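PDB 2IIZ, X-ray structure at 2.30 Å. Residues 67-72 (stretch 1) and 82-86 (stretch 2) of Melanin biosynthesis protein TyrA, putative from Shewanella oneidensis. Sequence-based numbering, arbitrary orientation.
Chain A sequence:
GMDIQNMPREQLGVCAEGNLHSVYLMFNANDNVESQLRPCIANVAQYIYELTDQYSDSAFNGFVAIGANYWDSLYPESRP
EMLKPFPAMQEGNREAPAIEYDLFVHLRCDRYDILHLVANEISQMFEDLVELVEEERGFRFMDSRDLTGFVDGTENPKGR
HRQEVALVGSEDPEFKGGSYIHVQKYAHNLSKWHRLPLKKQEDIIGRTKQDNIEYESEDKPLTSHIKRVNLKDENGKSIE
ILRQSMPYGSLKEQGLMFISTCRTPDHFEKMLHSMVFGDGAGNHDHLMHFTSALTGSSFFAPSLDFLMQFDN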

ATOM      1  N   GLY A  67     -20.665   6.155 -11.949  1.00 30.90           N
ATOM      2  CA  GLY A  67     -21.511   5.032 -11.542  1.00 31.33           C
ATOM      3  C   GLY A  67     -22.825   4.951 -12.307  1.00 31.31           C
ATOM      4  O   GLY A  67     -23.388   5.973 -12.705  1.00 29.54           O
ATOM      5  N   ALA A  68     -23.319   3.735 -12.510  1.00 31.18           N
ATOM      6  CA  ALA A  68     -24.560   3.534 -13.273  1.00 30.73           C
ATOM      7  C   ALA A  68     -25.752   4.257 -12.635  1.00 31.39           C
ATOM      8  O   ALA A  68     -26.592   4.844 -13.332  1.00 31.79           O
ATOM      9  CB  ALA A  68     -24.855   2.047 -13.411  1.00 30.24           C
ATOM     10  N   ASN A  69     -25.816   4.211 -11.306  1.00 31.22           N
ATOM     11  CA  ASN A  69     -26.936   4.786 -10.551  1.00 31.74           C
ATOM     12  C   ASN A  69     -26.845   6.306 -10.315  1.00 30.59           C
ATOM     13  O   ASN A  69     -27.743   6.901  -9.725  1.00 28.89           O
ATOM     14  CB  ASN A  69     -27.084   4.047  -9.207  1.00 32.11           C
ATOM     15  CG  ASN A  69     -27.840   2.735  -9.341  1.00 36.98           C
ATOM     16  OD1 ASN A  69     -28.224   2.339 -10.443  1.00 38.69           O
ATOM     17  ND2 ASN A  69     -28.058   2.055  -8.217  1.00 34.26           N
ATOM     18  N   TYR A  70     -25.762   6.924 -10.771  1.00 30.90           N
ATOM     19  CA  TYR A  70     -25.581   8.368 -10.633  1.00 30.51           C
ATOM     20  C   TYR A  70     -25.489   9.094 -11.968  1.00 30.15           C
ATOM     21  O   TYR A  70     -25.556  10.322 -12.005  1.00 30.92           O
ATOM     22  CB  TYR A  70     -24.310   8.624  -9.844  1.00 31.27           C
ATOM     23  CG  TYR A  70     -24.115  10.050  -9.441  1.00 32.01           C
ATOM     24  CD1 TYR A  70     -25.029  10.685  -8.610  1.00 33.98           C
ATOM     25  CD2 TYR A  70     -23.011  10.770  -9.885  1.00 30.98           C
ATOM     26  CE1 TYR A  70     -24.853  12.006  -8.233  1.00 33.56           C
ATOM     27  CE2 TYR A  70     -22.825  12.083  -9.516  1.00 28.96           C
ATOM     28  CZ  TYR A  70     -23.746  12.699  -8.691  1.00 29.89           C
ATOM     29  OH  TYR A  70     -23.559  14.005  -8.322  1.00 29.50           O
ATOM     30  N   TRP A  71     -25.331   8.349 -13.065  1.00 29.80           N
ATOM     31  CA  TRP A  71     -25.231   8.960 -14.394  1.00 30.13           C
ATOM     32  C   TRP A  71     -26.291  10.044 -14.590  1.00 29.51           C
ATOM     33  O   TRP A  71     -25.973  11.148 -15.020  1.00 29.57           O
ATOM     34  CB  TRP A  71     -25.361   7.919 -15.521  1.00 29.12           C
ATOM     35  CG  TRP A  71     -25.156   8.539 -16.872  1.00 26.72           C
ATOM     36  CD1 TRP A  71     -26.119   9.052 -17.707  1.00 28.72           C
ATOM     37  CD2 TRP A  71     -23.903   8.725 -17.543  1.00 25.26           C
ATOM     38  NE1 TRP A  71     -25.537   9.535 -18.850  1.00 28.68           N
ATOM     39  CE2 TRP A  71     -24.177   9.346 -18.772  1.00 25.89           C
ATOM     40  CE3 TRP A  71     -22.567   8.418 -17.219  1.00 31.95           C
ATOM     41  CZ2 TRP A  71     -23.171   9.672 -19.682  1.00 23.31           C
ATOM     42  CZ3 TRP A  71     -21.561   8.746 -18.131  1.00 25.19           C
ATOM     43  CH2 TRP A  71     -21.874   9.363 -19.341  1.00 29.81           C
ATOM     44  N   ASP A  72     -27.538   9.718 -14.268  1.00 30.00           N
ATOM     45  CA  ASP A  72     -28.673  10.612 -14.569  1.00 32.32           C
ATOM     46  C   ASP A  72     -28.832  11.855 -13.683  1.00 31.88           C
ATOM     47  O   ASP A  72     -29.587  12.760 -14.017  1.00 32.70           O
ATOM     48  CB  ASP A  72     -29.963   9.801 -14.592  1.00 32.41           C
ATOM     49  CG  ASP A  72     -30.011   8.850 -15.762  1.00 33.39           C
ATOM     50  OD1 ASP A  72     -29.358   9.144 -16.785  1.00 34.00           O
ATOM     51  OD2 ASP A  72     -30.694   7.815 -15.663  1.00 36.28           O
HETATM   52  N   MSE A  82     -26.573   1.094 -23.282  1.00 35.88           N
HETATM   53  CA  MSE A  82     -26.751  -0.141 -22.517  1.00 36.44           C
HETATM   54  C   MSE A  82     -26.475  -0.026 -21.020  1.00 36.39           C
HETATM   55  O   MSE A  82     -26.470  -1.034 -20.318  1.00 38.01           O
HETATM   56  CB  MSE A  82     -25.868  -1.231 -23.119  1.00 35.61           C
HETATM   57  CG  MSE A  82     -26.152  -1.456 -24.595  1.00 39.84           C
HETATM   58 SE   MSE A  82     -25.241  -3.004 -25.266  0.70 41.34          SE
HETATM   59  CE  MSE A  82     -26.329  -4.372 -24.358  1.00 41.14           C
ATOM     60  N   LEU A  83     -26.259   1.189 -20.526  1.00 36.31           N
ATOM     61  CA  LEU A  83     -25.803   1.379 -19.145  1.00 35.48           C
ATOM     62  C   LEU A  83     -26.836   0.965 -18.089  1.00 34.47           C
ATOM     63  O   LEU A  83     -28.001   1.360 -18.147  1.00 34.33           O
ATOM     64  CB  LEU A  83     -25.391   2.839 -18.916  1.00 36.21           C
ATOM     65  CG  LEU A  83     -24.816   3.180 -17.537  1.00 32.04           C
ATOM     66  CD1 LEU A  83     -23.569   2.373 -17.269  1.00 35.39           C
ATOM     67  CD2 LEU A  83     -24.531   4.666 -17.416  1.00 32.29           C
ATOM     68  N   LYS A  84     -26.386   0.165 -17.124  1.00 33.34           N
ATOM     69  CA  LYS A  84     -27.243  -0.339 -16.064  1.00 32.78           C
ATOM     70  C   LYS A  84     -26.436  -0.779 -14.833  1.00 32.64           C
ATOM     71  O   LYS A  84     -25.195  -0.917 -14.904  1.00 30.36           O
ATOM     72  CB  LYS A  84     -28.111  -1.495 -16.591  1.00 33.56           C
ATOM     73  CG  LYS A  84     -27.360  -2.749 -17.053  1.00 34.03           C
ATOM     74  CD  LYS A  84     -28.333  -3.694 -17.789  1.00 39.60           C
ATOM     75  CE  LYS A  84     -27.658  -4.998 -18.209  1.00 41.96           C
ATOM     76  N   PRO A  85     -27.144  -1.001 -13.700  1.00 31.28           N
ATOM     77  CA  PRO A  85     -26.462  -1.342 -12.450  1.00 30.15           C
ATOM     78  C   PRO A  85     -25.732  -2.686 -12.503  1.00 31.13           C
ATOM     79  O   PRO A  85     -25.887  -3.444 -13.457  1.00 30.93           O
ATOM     80  CB  PRO A  85     -27.589  -1.362 -11.419  1.00 30.01           C
ATOM     81  CG  PRO A  85     -28.774  -0.659 -12.091  1.00 29.58           C
ATOM     82  CD  PRO A  85     -28.614  -0.937 -13.531  1.00 29.15           C
ATOM     83  N   PHE A  86     -24.931  -2.965 -11.483  1.00 31.18           N
ATOM     84  CA  PHE A  86     -24.184  -4.200 -11.447  1.00 32.98           C
ATOM     85  C   PHE A  86     -25.197  -5.314 -11.425  1.00 34.39           C
ATOM     86  O   PHE A  86     -26.219  -5.207 -10.738  1.00 33.61           O
ATOM     87  CB  PHE A  86     -23.272  -4.277 -10.223  1.00 34.67           C
ATOM     88  CG  PHE A  86     -22.411  -5.518 -10.176  1.00 34.70           C
ATOM     89  CD1 PHE A  86     -21.189  -5.558 -10.838  1.00 32.83           C
ATOM     90  CD2 PHE A  86     -22.828  -6.648  -9.464  1.00 34.79           C
ATOM     91  CE1 PHE A  86     -20.391  -6.708 -10.794  1.00 34.70           C
ATOM     92  CE2 PHE A  86     -22.037  -7.805  -9.410  1.00 34.40           C
ATOM     93  CZ  PHE A  86     -20.820  -7.839 -10.069  1.00 30.77           C
TER

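The contact between the two stretches is small, burying 222 Å² summed over both sides, and no hydrogen bond crosses it among the atoms modelled; the NZ of Lys 84 is absent from the model. The contacts observed are packing contacts, identified by their closest atom pairs.

The apolar component centres on Leu 83, whose CA-to-CB bond points toward stretch 1. With chi1 at -177° (t) and chi2 at 60° (p), its two methyls reach different partners. Leu 83 CD1 lies 4.1 Å from Ala 68 CB, while Leu 83 CD2 lies 3.9 Å from Trp 71 CB. Both are ordinary van der Waals separations. Leu 83 CD2 also approaches the Trp 71 ring, obliquely. The indole nitrogen NE1 is hydrogen-bonded elsewhere in the structure.

A second group sets the Ala 68 side chain against backbone. Ala 68 CA and Pro 85 CA, 5.3 Å apart, are the closest CA pair, and the CB of Ala 68 points toward stretch 2. Ala 68 CB sits 3.3 Å from Lys 84 O and 3.8 Å from Pro 85 N, the two sides of one peptide linkage. The first distance is close to van der Waals contact, so the methyl rests against the carbonyl oxygen. The modelled Lys 84 side chain makes no contact: its CA-to-CB bond points away, and Lys 84 CB, at 5.8 Å from Ala 68 CB, is its nearest approach.

At the exposed margin the contact is polar against apolar. Asn 69 OD1 reaches Pro 85 CG at 3.5 Å; the proline ring carbon offers no conventional donor, so this is packing.

Within stretch 1, Gly 67 O accepts from Tyr 70 N at 3.2 Å and, weakly, from Trp 71 N at 3.1 Å. These bonds tie together the turn that carries Ala 68 and Asn 69.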